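Local coordinates for protein motility-associated killing factor MakB (Vibrio cholerae serotype O1, PDB 6W1W) that probably serves as one component of a three-component cytotoxin, structurally similar to the alpha-pore-forming toxins, that is thought to act on target-cell membranes, at residues A[224-229]-A[350-355]; A[195-200]-A[216-221]; A[151-156]-A[250-255]; A[162-167]-A[258-263]. All blocks are in the same frame, centred on the assembly; numbering follows the deposited sequence.

Contact 1: A[224-229]-A[350-355]; sequences SAYSTI and NTIQEQ
Helix 225-229 and strand 351-354 run almost antiparallel, their N-to-C directions 163° apart and their axes 9.2 Å from each other at closest approach. Tyr-226 and Glu-354 face one another with CA atoms 6.4 Å apart. The helix starts cleanly: Ser-224 is the N-cap, its OG accepting from Ser-227 N at 3.0 Å, a capping bond that closes the first turn. Tyr-226 does most of the reaching. Its chi1 of -180° sets CG anti to the backbone N. The CE1 edge of the ring comes to Ile-352 O, which lies near the ring plane, and Tyr-226 OH gives a weak hydrogen bond of 3.4 Å to that same Ile-352 O. Ile-352 CG2 lies beside Tyr-226 CE1, 3.8 Å away, the two side chains crossing at a slant. At the other branch of Ile-352, CD1 meets Ile-229 CG2 at 4.0 Å. Glu-354, extended beyond CG, brings OE1 beside Tyr-226 CB; the carboxylate is turned 68° from the ring. Strand 351-354 is an edge strand of the four-stranded mixed sheet, joined by backbone bonds to strand 338-346, while Ile-229 packs on Leu-218 of strand 209-220, the other edge strand. The short helix thus touches both edge strands of the sheet. Chemically this is a mixed surface seam: two isoleucines and the tyrosine ring supply the apolar grip, and the single hydrogen bond is weak, so packing probably holds the C-terminal strand to the helix more than polar pairing does.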
loop_
_atom_site.group_PDB
_atom_site.type_symbol
_atom_site.label_atom_id
_atom_site.label_comp_id
_atom_site.label_asym_id
_atom_site.label_seq_id
_atom_site.Cartn_x
_atom_site.Cartn_y
_atom_site.Cartn_z
ATOM N N SER A 224 -13.261 15.473 -6.459
ATOM C CA SER A 224 -12.291 15.008 -7.437
ATOM C C SER A 224 -10.877 15.363 -6.993
ATOM O O SER A 224 -10.661 16.280 -6.197
ATOM C CB SER A 224 -12.569 15.614 -8.816
ATOM O OG SER A 224 -12.044 16.924 -8.925
ATOM N N ALA A 225 -9.905 14.616 -7.523
ATOM C CA ALA A 225 -8.514 14.882 -7.182
ATOM C C ALA A 225 -8.045 16.215 -7.750
ATOM O O ALA A 225 -7.267 16.923 -7.099
ATOM C CB ALA A 225 -7.626 13.745 -7.677
ATOM N N TYR A 226 -8.507 16.577 -8.951
ATOM C CA TYR A 226 -8.175 17.890 -9.501
ATOM C C TYR A 226 -8.672 19.008 -8.592
ATOM O O TYR A 226 -7.964 20.000 -8.369
ATOM C CB TYR A 226 -8.767 18.048 -10.901
ATOM C CG TYR A 226 -8.467 19.381 -11.547
ATOM C CD1 TYR A 226 -7.226 19.642 -12.101
ATOM C CD2 TYR A 226 -9.429 20.377 -11.609
ATOM C CE1 TYR A 226 -6.950 20.865 -12.697
ATOM C CE2 TYR A 226 -9.161 21.604 -12.203
ATOM C CZ TYR A 226 -7.923 21.842 -12.746
ATOM O OH TYR A 226 -7.653 23.056 -13.337
ATOM N N SER A 227 -9.883 18.853 -8.044
ATOM C CA SER A 227 -10.475 19.906 -7.222
ATOM C C SER A 227 -9.624 20.205 -5.995
ATOM O O SER A 227 -9.410 21.371 -5.646
ATOM C CB SER A 227 -11.895 19.516 -6.802
ATOM O OG SER A 227 -12.829 19.725 -7.846
ATOM N N THR A 228 -9.128 19.167 -5.326
ATOM C CA THR A 228 -8.407 19.391 -4.082
ATOM C C THR A 228 -6.994 19.903 -4.331
ATOM O O THR A 228 -6.436 20.602 -3.479
ATOM C CB THR A 228 -8.395 18.102 -3.251
ATOM O OG1 THR A 228 -7.933 18.376 -1.920
ATOM C CG2 THR A 228 -7.513 17.032 -3.897
ATOM N N ILE A 229 -6.413 19.596 -5.493
ATOM C CA ILE A 229 -5.029 19.979 -5.764
ATOM C C ILE A 229 -4.952 21.415 -6.266
ATOM O O ILE A 229 -4.156 22.218 -5.767
ATOM C CB ILE A 229 -4.377 19.004 -6.766
ATOM C CG1 ILE A 229 -4.280 17.597 -6.178
ATOM C CG2 ILE A 229 -2.995 19.515 -7.192
ATOM C CD1 ILE A 229 -3.767 16.545 -7.170
ATOM N N ASN A 350 4.157 25.412 -14.146
ATOM C CA ASN A 350 3.265 25.741 -13.030
ATOM C C ASN A 350 1.801 25.454 -13.346
ATOM O O ASN A 350 0.905 26.027 -12.724
ATOM C CB ASN A 350 3.427 27.195 -12.585
ATOM C CG ASN A 350 4.532 27.375 -11.564
ATOM O OD1 ASN A 350 5.020 26.404 -10.977
ATOM N ND2 ASN A 350 4.922 28.622 -11.330
ATOM N N THR A 351 1.542 24.559 -14.294
ATOM C CA THR A 351 0.193 24.230 -14.729
ATOM C C THR A 351 -0.282 22.940 -14.066
ATOM O O THR A 351 0.516 22.062 -13.733
ATOM C CB THR A 351 0.138 24.088 -16.253
ATOM O OG1 THR A 351 1.131 23.149 -16.680
ATOM C CG2 THR A 351 0.426 25.417 -16.911
ATOM N N ILE A 352 -1.598 22.837 -13.875
ATOM C CA ILE A 352 -2.239 21.675 -13.255
ATOM C C ILE A 352 -3.443 21.327 -14.122
ATOM O O ILE A 352 -4.494 21.971 -14.026
ATOM C CB ILE A 352 -2.661 21.932 -11.803
ATOM C CG1 ILE A 352 -1.440 22.218 -10.930
ATOM C CG2 ILE A 352 -3.459 20.757 -11.250
ATOM C CD1 ILE A 352 -1.784 22.495 -9.492
ATOM N N GLN A 353 -3.296 20.326 -14.984
ATOM C CA GLN A 353 -4.367 19.893 -15.865
ATOM C C GLN A 353 -5.066 18.671 -15.282
ATOM O O GLN A 353 -4.715 18.163 -14.214
ATOM C CB GLN A 353 -3.837 19.581 -17.266
ATOM C CG GLN A 353 -3.478 20.793 -18.098
ATOM C CD GLN A 353 -1.990 21.077 -18.097
ATOM O OE1 GLN A 353 -1.214 20.401 -17.415
ATOM N NE2 GLN A 353 -1.581 22.081 -18.868
ATOM N N GLU A 354 -6.074 18.195 -16.005
ATOM C CA GLU A 354 -6.771 16.960 -15.678
ATOM C C GLU A 354 -6.962 16.181 -16.970
ATOM O O GLU A 354 -7.581 16.682 -17.914
ATOM C CB GLU A 354 -8.115 17.234 -14.996
ATOM C CG GLU A 354 -9.055 16.037 -15.012
ATOM C CD GLU A 354 -10.352 16.284 -14.265
ATOM O OE1 GLU A 354 -10.329 16.316 -13.017
ATOM O OE2 GLU A 354 -11.398 16.443 -14.931
ATOM N N GLN A 355 -6.408 14.975 -17.022
ATOM C CA GLN A 355 -6.539 14.130 -18.203
ATOM C C GLN A 355 -7.666 13.120 -18.021
ATOM O O GLN A 355 -8.837 13.492 -17.928
ATOM C CB GLN A 355 -5.220 13.405 -18.505
ATOM C CG GLN A 355 -4.316 14.122 -19.509
ATOM C CD GLN A 355 -3.640 15.352 -18.930
ATOM O OE1 GLN A 355 -3.384 15.427 -17.728
ATOM N NE2 GLN A 355 -3.342 16.324 -19.787
#

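Contact 2: A[195-200]-A[216-221]; sequences SMVTIS and GALFTV. With EDO (1,2-ethanediol), chain C.
Met-196 folds its thioether over the backbone of the neighbouring strand: SD lies 4.0 Å from Ala-217 CB, and CE rests against the Gly-216 main chain, 3.5 Å from Gly-216 C. Bends at chi2 and chi3 curl the chain back in this way. The two strands, 193-203 and 209-220, form an antiparallel beta hairpin, consistent with the beta-tongue that alpha-pore-forming toxins of this kind carry in their head. Over the short segments here the strands are twisted strongly, 130° apart in direction. Ser-195 and Leu-218 make a hydrogen-bonded pair, with Ser-195 N giving to Leu-218 O at 3.1 Å and Leu-218 N returning to Ser-195 O at 2.8 Å. Met-196 and Ala-217 follow as a non-hydrogen-bonded pair, and Val-197 N then bonds to Gly-216 O; the return bond from Gly-216 N to Val-197 O is weak. The two faces differ in what they meet. Val-197 CG2 packs 3.8 Å from Leu-218 CB on the face shared with Ser-195, and helix 225-230 covers that face through Ala-225 and Ile-229. Met-196 and Ala-217 look the other way, against Asn-28 of helix 9-35. On its other side strand 193-203 continues the sheet, Met-196 and Thr-198 bonding through their backbones to Val-343 and Val-345. A molecule of 1,2-ethanediol, probably from the crystallisation liquor, sits beside strand 209-220, an edge strand of the sheet, where its C2 carbon lies 3.8 Å from Gly-216 O and its O1 gives a weak hydrogen bond of 3.3 Å to Ala-217 O.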
loop_
_atom_site.group_PDB
_atom_site.type_symbol
_atom_site.label_atom_id
_atom_site.label_comp_id
_atom_site.label_asym_id
_atom_site.label_seq_id
_atom_site.Cartn_x
_atom_site.Cartn_y
_atom_site.Cartn_z
ATOM N N SER A 195 -7.116 8.330 -7.844
ATOM C CA SER A 195 -6.735 9.067 -9.041
ATOM C C SER A 195 -5.219 9.158 -9.115
ATOM O O SER A 195 -4.550 9.353 -8.095
ATOM C CB SER A 195 -7.341 10.477 -9.045
ATOM O OG SER A 195 -8.632 10.500 -8.452
ATOM N N MET A 196 -4.678 9.026 -10.325
ATOM C CA MET A 196 -3.234 9.024 -10.529
ATOM C C MET A 196 -2.741 10.451 -10.738
ATOM O O MET A 196 -3.183 11.138 -11.666
ATOM C CB MET A 196 -2.855 8.138 -11.719
ATOM C CG MET A 196 -3.122 6.651 -11.510
ATOM S SD MET A 196 -2.416 5.991 -9.979
ATOM C CE MET A 196 -0.669 6.297 -10.231
ATOM N N VAL A 197 -1.823 10.889 -9.885
ATOM C CA VAL A 197 -1.277 12.239 -9.947
ATOM C C VAL A 197 0.136 12.133 -10.511
ATOM O O VAL A 197 1.076 11.750 -9.809
ATOM C CB VAL A 197 -1.288 12.919 -8.576
ATOM C CG1 VAL A 197 -0.740 14.330 -8.684
ATOM C CG2 VAL A 197 -2.685 12.920 -8.010
ATOM N N THR A 198 0.282 12.476 -11.785
ATOM C CA THR A 198 1.592 12.589 -12.408
ATOM C C THR A 198 2.191 13.955 -12.089
ATOM O O THR A 198 1.570 14.988 -12.358
ATOM C CB THR A 198 1.475 12.405 -13.917
ATOM O OG1 THR A 198 0.751 11.202 -14.199
ATOM C CG2 THR A 198 2.856 12.340 -14.549
ATOM N N ILE A 199 3.386 13.961 -11.508
ATOM C CA ILE A 199 4.190 15.170 -11.344
ATOM C C ILE A 199 5.348 15.079 -12.327
ATOM O O ILE A 199 6.129 14.119 -12.286
ATOM C CB ILE A 199 4.710 15.327 -9.908
ATOM C CG1 ILE A 199 3.585 15.144 -8.895
ATOM C CG2 ILE A 199 5.379 16.680 -9.728
ATOM C CD1 ILE A 199 4.070 15.182 -7.459
ATOM N N SER A 200 5.474 16.076 -13.200
ATOM C CA SER A 200 6.451 16.033 -14.282
ATOM C C SER A 200 7.460 17.157 -14.097
ATOM O O SER A 200 7.134 18.333 -14.287
ATOM C CB SER A 200 5.768 16.132 -15.648
ATOM O OG SER A 200 5.804 17.453 -16.151
ATOM N N GLY A 216 1.638 8.729 -8.969
ATOM C CA GLY A 216 1.217 8.128 -7.718
ATOM C C GLY A 216 -0.252 8.381 -7.477
ATOM O O GLY A 216 -0.847 9.300 -8.051
ATOM N N ALA A 217 -0.830 7.551 -6.612
ATOM C CA ALA A 217 -2.263 7.587 -6.355
ATOM C C ALA A 217 -2.594 8.563 -5.237
ATOM O O ALA A 217 -1.855 8.685 -4.255
ATOM C CB ALA A 217 -2.788 6.199 -5.994
ATOM N N LEU A 218 -3.717 9.257 -5.401
ATOM C CA LEU A 218 -4.277 10.142 -4.392
ATOM C C LEU A 218 -5.673 9.642 -4.047
ATOM O O LEU A 218 -6.463 9.333 -4.946
ATOM C CB LEU A 218 -4.318 11.587 -4.903
ATOM C CG LEU A 218 -4.838 12.682 -3.967
ATOM C CD1 LEU A 218 -3.867 12.938 -2.827
ATOM C CD2 LEU A 218 -5.111 13.959 -4.750
ATOM N N PHE A 219 -5.969 9.537 -2.754
ATOM C CA PHE A 219 -7.253 9.022 -2.292
ATOM C C PHE A 219 -8.145 10.176 -1.830
ATOM O O PHE A 219 -7.802 10.896 -0.884
ATOM C CB PHE A 219 -7.053 8.002 -1.166
ATOM C CG PHE A 219 -6.476 6.695 -1.626
ATOM C CD1 PHE A 219 -5.643 5.961 -0.794
ATOM C CD2 PHE A 219 -6.768 6.190 -2.886
ATOM C CE1 PHE A 219 -5.105 4.752 -1.213
ATOM C CE2 PHE A 219 -6.232 4.981 -3.312
ATOM C CZ PHE A 219 -5.402 4.263 -2.475
ATOM N N THR A 220 -9.292 10.342 -2.488
ATOM C CA THR A 220 -10.265 11.366 -2.131
ATOM C C THR A 220 -11.594 10.710 -1.773
ATOM O O THR A 220 -11.951 9.663 -2.319
ATOM C CB THR A 220 -10.468 12.374 -3.276
ATOM O OG1 THR A 220 -10.946 11.693 -4.443
ATOM C CG2 THR A 220 -9.160 13.079 -3.604
ATOM N N VAL A 221 -12.331 11.338 -0.853
ATOM C CA VAL A 221 -13.541 10.715 -0.318
ATOM C C VAL A 221 -14.747 10.990 -1.208
ATOM O O VAL A 221 -15.508 10.073 -1.532
ATOM C CB VAL A 221 -13.788 11.179 1.130
ATOM C CG1 VAL A 221 -13.019 10.301 2.099
ATOM C CG2 VAL A 221 -13.397 12.642 1.297
HETATM C C1 EDO C . 1.207 11.803 -4.150
HETATM O O1 EDO C . 0.153 11.147 -3.433
HETATM C C2 EDO C . 1.052 11.539 -5.646
HETATM O O2 EDO C . 2.236 11.941 -6.347
#

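Contact 3: A[151-156]-A[250-255]; sequences NELASE and SEEAQA
Glu-156 reaches from the loop after helix 100-151 to the start of helix 251-270, where it meets Ser-250 and Ala-253. Its CB points toward that helix, and CG stands anti to the carbonyl carbon (chi1 -57°). The chain then runs extended, bringing CD to 3.8 Å from Ala-253 CB. At the tip the two oxygens divide the work. OE2 accepts from Ser-250 N at 2.9 Å, met on the syn side and only 16° out of the carboxylate plane. OE1 faces Ser-250 OG, a hydroxyl bond whose modelled length is too short to be trusted, so the firm link is the one from the backbone N of Ser-250. Ser-250 is the N-cap of helix 251-270 and Glu-156 occupies the same position before helix 157-176, so the bond from Ser-250 N to Glu-156 OE2 ties the beginnings of two bundle helices together. A negative group placed there would be expected to suit the positive end of helix 251-270. Leu-153 packs beside this pair: its CD1 touches Glu-252 CB and lies 3.7 Å from Ala-253 N, while its side chain crosses that of Glu-252 at about a right angle. Further out, the carboxylates of Glu-152 and Glu-252 approach within 4.0 Å (Glu-152 OE2 to Glu-252 OE1), like charges that probably repel one another mildly. Both of these glutamate side chains also lean on Trp-47 of helix 46-66, at the surface of the molecule.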
loop_
_atom_site.group_PDB
_atom_site.type_symbol
_atom_site.label_atom_id
_atom_site.label_comp_id
_atom_site.label_asym_id
_atom_site.label_seq_id
_atom_site.Cartn_x
_atom_site.Cartn_y
_atom_site.Cartn_z
ATOM N N ASN A 151 28.804 14.405 -5.925
ATOM C CA ASN A 151 30.153 14.757 -5.494
ATOM C C ASN A 151 30.928 15.509 -6.569
ATOM O O ASN A 151 31.774 16.351 -6.241
ATOM C CB ASN A 151 30.907 13.497 -5.073
ATOM C CG ASN A 151 30.405 12.935 -3.757
ATOM O OD1 ASN A 151 31.086 13.016 -2.735
ATOM N ND2 ASN A 151 29.202 12.374 -3.773
ATOM N N GLU A 152 30.667 15.225 -7.845
ATOM C CA GLU A 152 31.318 15.954 -8.924
ATOM C C GLU A 152 30.612 17.264 -9.252
ATOM O O GLU A 152 31.058 17.990 -10.147
ATOM C CB GLU A 152 31.425 15.073 -10.177
ATOM C CG GLU A 152 30.116 14.803 -10.906
ATOM C CD GLU A 152 30.337 13.971 -12.160
ATOM O OE1 GLU A 152 31.041 12.940 -12.069
ATOM O OE2 GLU A 152 29.825 14.353 -13.234
ATOM N N LEU A 153 29.537 17.582 -8.539
ATOM C CA LEU A 153 28.831 18.851 -8.648
ATOM C C LEU A 153 28.759 19.550 -7.293
ATOM O O LEU A 153 27.762 20.193 -6.956
ATOM C CB LEU A 153 27.426 18.650 -9.214
ATOM C CG LEU A 153 27.292 18.193 -10.666
ATOM C CD1 LEU A 153 25.850 17.800 -10.966
ATOM C CD2 LEU A 153 27.760 19.289 -11.608
ATOM N N ALA A 154 29.831 19.443 -6.504
ATOM C CA ALA A 154 29.809 19.898 -5.118
ATOM C C ALA A 154 29.817 21.416 -4.975
ATOM O O ALA A 154 29.424 21.921 -3.918
ATOM C CB ALA A 154 30.994 19.308 -4.355
ATOM N N SER A 155 30.248 22.154 -6.002
ATOM C CA SER A 155 30.231 23.612 -5.924
ATOM C C SER A 155 28.818 24.182 -5.869
ATOM O O SER A 155 28.664 25.383 -5.618
ATOM C CB SER A 155 30.984 24.217 -7.112
ATOM O OG SER A 155 30.315 23.954 -8.331
ATOM N N GLU A 156 27.794 23.356 -6.086
ATOM C CA GLU A 156 26.400 23.780 -6.083
ATOM C C GLU A 156 25.572 22.970 -5.092
ATOM O O GLU A 156 24.385 22.727 -5.321
ATOM C CB GLU A 156 25.796 23.671 -7.481
ATOM C CG GLU A 156 26.533 24.460 -8.546
ATOM C CD GLU A 156 25.909 24.307 -9.923
ATOM O OE1 GLU A 156 26.324 23.400 -10.673
ATOM O OE2 GLU A 156 24.995 25.092 -10.257
ATOM N N SER A 250 22.928 24.869 -12.243
ATOM C CA SER A 250 23.270 24.449 -13.593
ATOM C C SER A 250 22.387 23.282 -14.042
ATOM O O SER A 250 21.613 22.708 -13.268
ATOM C CB SER A 250 24.744 24.059 -13.670
ATOM O OG SER A 250 25.050 23.082 -12.690
ATOM N N GLU A 251 22.526 22.924 -15.322
ATOM C CA GLU A 251 21.672 21.893 -15.905
ATOM C C GLU A 251 21.824 20.563 -15.175
ATOM O O GLU A 251 20.830 19.947 -14.773
ATOM C CB GLU A 251 21.993 21.726 -17.389
ATOM C CG GLU A 251 21.542 22.882 -18.259
ATOM C CD GLU A 251 20.634 22.428 -19.383
ATOM O OE1 GLU A 251 20.204 21.253 -19.355
ATOM O OE2 GLU A 251 20.355 23.242 -20.290
ATOM N N GLU A 252 23.065 20.101 -15.000
ATOM C CA GLU A 252 23.285 18.835 -14.310
ATOM C C GLU A 252 22.845 18.914 -12.856
ATOM O O GLU A 252 22.214 17.983 -12.340
ATOM C CB GLU A 252 24.757 18.430 -14.401
ATOM C CG GLU A 252 25.159 17.827 -15.736
ATOM C CD GLU A 252 26.467 17.064 -15.657
ATOM O OE1 GLU A 252 26.813 16.581 -14.555
ATOM O OE2 GLU A 252 27.148 16.943 -16.698
ATOM N N ALA A 253 23.164 20.022 -12.181
ATOM C CA ALA A 253 22.801 20.176 -10.778
ATOM C C ALA A 253 21.294 20.089 -10.574
ATOM O O ALA A 253 20.834 19.550 -9.560
ATOM C CB ALA A 253 23.339 21.502 -10.243
ATOM N N GLN A 254 20.511 20.609 -11.519
ATOM C CA GLN A 254 19.063 20.447 -11.431
ATOM C C GLN A 254 18.677 18.978 -11.536
ATOM O O GLN A 254 17.911 18.467 -10.710
ATOM C CB GLN A 254 18.367 21.263 -12.521
ATOM C CG GLN A 254 18.350 22.761 -12.268
ATOM C CD GLN A 254 17.823 23.536 -13.459
ATOM O OE1 GLN A 254 16.654 23.413 -13.830
ATOM N NE2 GLN A 254 18.693 24.328 -14.078
ATOM N N ALA A 255 19.214 18.283 -12.545
ATOM C CA ALA A 255 18.936 16.857 -12.697
ATOM C C ALA A 255 19.438 16.069 -11.497
ATOM O O ALA A 255 18.792 15.107 -11.063
ATOM C CB ALA A 255 19.572 16.327 -13.980
#

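Contact 4: A[162-167]-A[258-263]; sequences RIATEI and ITKAII
Ala-164 and Ala-261 meet where the two helices cross: their CA atoms are 5.0 Å apart, and the helix axes approach to 8.2 Å at a signed crossing angle of -39°. The two methyls lie beside each other, 4.2 Å apart (Ala-164 CB to Ala-261 CB). The bump of Ala-261 CB drops into a hollow of helix 162-167 whose floor is Ala-164 O and whose wall is Ile-167, with CG2 of that isoleucine 3.7 Å from the Ala-261 methyl. Ile-167 is the larger bump. Its CD1 reaches the backbone side of Ile-258, touching Ile-258 CA and, at 3.7 Å, Ile-258 CG1, and the two isoleucine side chains cross at about a right angle. Ile-262 touches this packing only loosely, its CD1 coming 4.4 Å from Ile-167 CG2. Beside the alanines, Lys-260 CG lies 4.1 Å from Ala-164 CB; the lysine also makes a cation-pi contact with Trp-150. Tyr-201 of strand 193-203 packs against Ile-167, Ile-258 and Ile-262, and Leu-242 of helix 233-245 backs Ile-167. Close apolar packing of this sort, with alanines at the crossing point and isoleucines beside it, joins helix 157-176 to helix 251-270, consistent with the helical bundle of the alpha-pore-forming toxins.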
loop_
_atom_site.group_PDB
_atom_site.type_symbol
_atom_site.label_atom_id
_atom_site.label_comp_id
_atom_site.label_asym_id
_atom_site.label_seq_id
_atom_site.Cartn_x
_atom_site.Cartn_y
_atom_site.Cartn_z
ATOM N N ARG A 162 18.328 22.716 -1.716
ATOM C CA ARG A 162 17.058 23.436 -1.736
ATOM C C ARG A 162 16.117 22.873 -2.791
ATOM O O ARG A 162 14.912 22.738 -2.549
ATOM C CB ARG A 162 17.301 24.926 -1.978
ATOM C CG ARG A 162 18.213 25.579 -0.957
ATOM C CD ARG A 162 18.280 27.085 -1.134
ATOM N NE ARG A 162 19.489 27.634 -0.529
ATOM C CZ ARG A 162 20.524 28.100 -1.221
ATOM N NH1 ARG A 162 20.489 28.102 -2.548
ATOM N NH2 ARG A 162 21.590 28.576 -0.584
ATOM N N ILE A 163 16.646 22.536 -3.968
ATOM C CA ILE A 163 15.796 21.997 -5.023
ATOM C C ILE A 163 15.266 20.622 -4.636
ATOM O O ILE A 163 14.099 20.299 -4.889
ATOM C CB ILE A 163 16.562 21.957 -6.356
ATOM C CG1 ILE A 163 16.924 23.372 -6.801
ATOM C CG2 ILE A 163 15.735 21.257 -7.425
ATOM C CD1 ILE A 163 17.667 23.418 -8.111
ATOM N N ALA A 164 16.105 19.791 -4.015
ATOM C CA ALA A 164 15.645 18.470 -3.594
ATOM C C ALA A 164 14.673 18.561 -2.422
ATOM O O ALA A 164 13.745 17.746 -2.323
ATOM C CB ALA A 164 16.836 17.581 -3.234
ATOM N N THR A 165 14.859 19.546 -1.539
ATOM C CA THR A 165 13.955 19.719 -0.405
ATOM C C THR A 165 12.603 20.264 -0.843
ATOM O O THR A 165 11.575 19.933 -0.238
ATOM C CB THR A 165 14.577 20.650 0.640
ATOM O OG1 THR A 165 15.941 20.273 0.875
ATOM C CG2 THR A 165 13.807 20.586 1.951
ATOM N N GLU A 166 12.585 21.089 -1.891
ATOM C CA GLU A 166 11.330 21.654 -2.374
ATOM C C GLU A 166 10.499 20.608 -3.100
ATOM O O GLU A 166 9.274 20.546 -2.926
ATOM C CB GLU A 166 11.611 22.845 -3.292
ATOM C CG GLU A 166 10.521 23.895 -3.287
ATOM C CD GLU A 166 10.033 24.193 -1.883
ATOM O OE1 GLU A 166 8.805 24.160 -1.662
ATOM O OE2 GLU A 166 10.877 24.438 -0.995
ATOM N N ILE A 167 11.149 19.784 -3.923
ATOM C CA ILE A 167 10.461 18.689 -4.597
ATOM C C ILE A 167 9.863 17.735 -3.572
ATOM O O ILE A 167 8.754 17.212 -3.752
ATOM C CB ILE A 167 11.431 17.976 -5.556
ATOM C CG1 ILE A 167 11.816 18.907 -6.707
ATOM C CG2 ILE A 167 10.825 16.689 -6.081
ATOM C CD1 ILE A 167 13.021 18.438 -7.503
ATOM N N ILE A 258 16.907 16.841 -8.658
ATOM C CA ILE A 258 15.608 16.216 -8.904
ATOM C C ILE A 258 15.647 14.736 -8.540
ATOM O O ILE A 258 14.850 14.260 -7.720
ATOM C CB ILE A 258 15.179 16.421 -10.368
ATOM C CG1 ILE A 258 14.873 17.900 -10.632
ATOM C CG2 ILE A 258 13.984 15.527 -10.707
ATOM C CD1 ILE A 258 14.449 18.208 -12.055
ATOM N N THR A 259 16.591 13.992 -9.138
ATOM C CA THR A 259 16.628 12.537 -8.987
ATOM C C THR A 259 16.836 12.124 -7.534
ATOM O O THR A 259 16.249 11.138 -7.074
ATOM C CB THR A 259 17.725 11.938 -9.872
ATOM O OG1 THR A 259 18.984 12.559 -9.575
ATOM C CG2 THR A 259 17.401 12.140 -11.342
ATOM N N LYS A 260 17.668 12.861 -6.797
ATOM C CA LYS A 260 17.858 12.556 -5.383
ATOM C C LYS A 260 16.535 12.597 -4.624
ATOM O O LYS A 260 16.286 11.753 -3.756
ATOM C CB LYS A 260 18.880 13.521 -4.783
ATOM C CG LYS A 260 18.659 13.902 -3.329
ATOM C CD LYS A 260 18.988 12.770 -2.379
ATOM C CE LYS A 260 19.206 13.280 -0.964
ATOM N NZ LYS A 260 20.511 13.989 -0.823
ATOM N N ALA A 261 15.654 13.545 -4.963
ATOM C CA ALA A 261 14.378 13.658 -4.261
ATOM C C ALA A 261 13.391 12.569 -4.671
ATOM O O ALA A 261 12.611 12.101 -3.834
ATOM C CB ALA A 261 13.766 15.038 -4.499
ATOM N N ILE A 262 13.404 12.155 -5.940
ATOM C CA ILE A 262 12.555 11.041 -6.363
ATOM C C ILE A 262 12.959 9.758 -5.641
ATOM O O ILE A 262 12.103 8.998 -5.169
ATOM C CB ILE A 262 12.613 10.873 -7.891
ATOM C CG1 ILE A 262 12.442 12.228 -8.572
ATOM C CG2 ILE A 262 11.536 9.905 -8.361
ATOM C CD1 ILE A 262 11.130 12.900 -8.249
ATOM N N ILE A 263 14.267 9.499 -5.540
ATOM C CA ILE A 263 14.733 8.354 -4.761
ATOM C C ILE A 263 14.344 8.521 -3.299
ATOM O O ILE A 263 13.858 7.581 -2.657
ATOM C CB ILE A 263 16.256 8.166 -4.933
ATOM C CG1 ILE A 263 16.558 7.189 -6.072
ATOM C CG2 ILE A 263 16.911 7.673 -3.640
ATOM C CD1 ILE A 263 16.273 7.731 -7.449
#

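Contacts 1 and 2 lie 9 Å apart between centres and share the mixed sheet; strand 209-220 leads directly into helix 225-230, and Ala-225 and Ile-229 of contact 1 pack on Ser-195, Val-197 and Leu-218 of contact 2. Contacts 3 and 4, with centres 12 Å apart, both use helix 251-270, meeting where Gln-254 touches Ile-163. The pairs do not touch, though contacts 2 and 4 come within about 6 Å (nearest atoms). Along the chain, contact 1 alternates with contacts 3 and 4, while contact 2 is nested inside both their loops, so the hairpin is inserted between helices 157-176 and 251-270, which the bundle contacts bring back together.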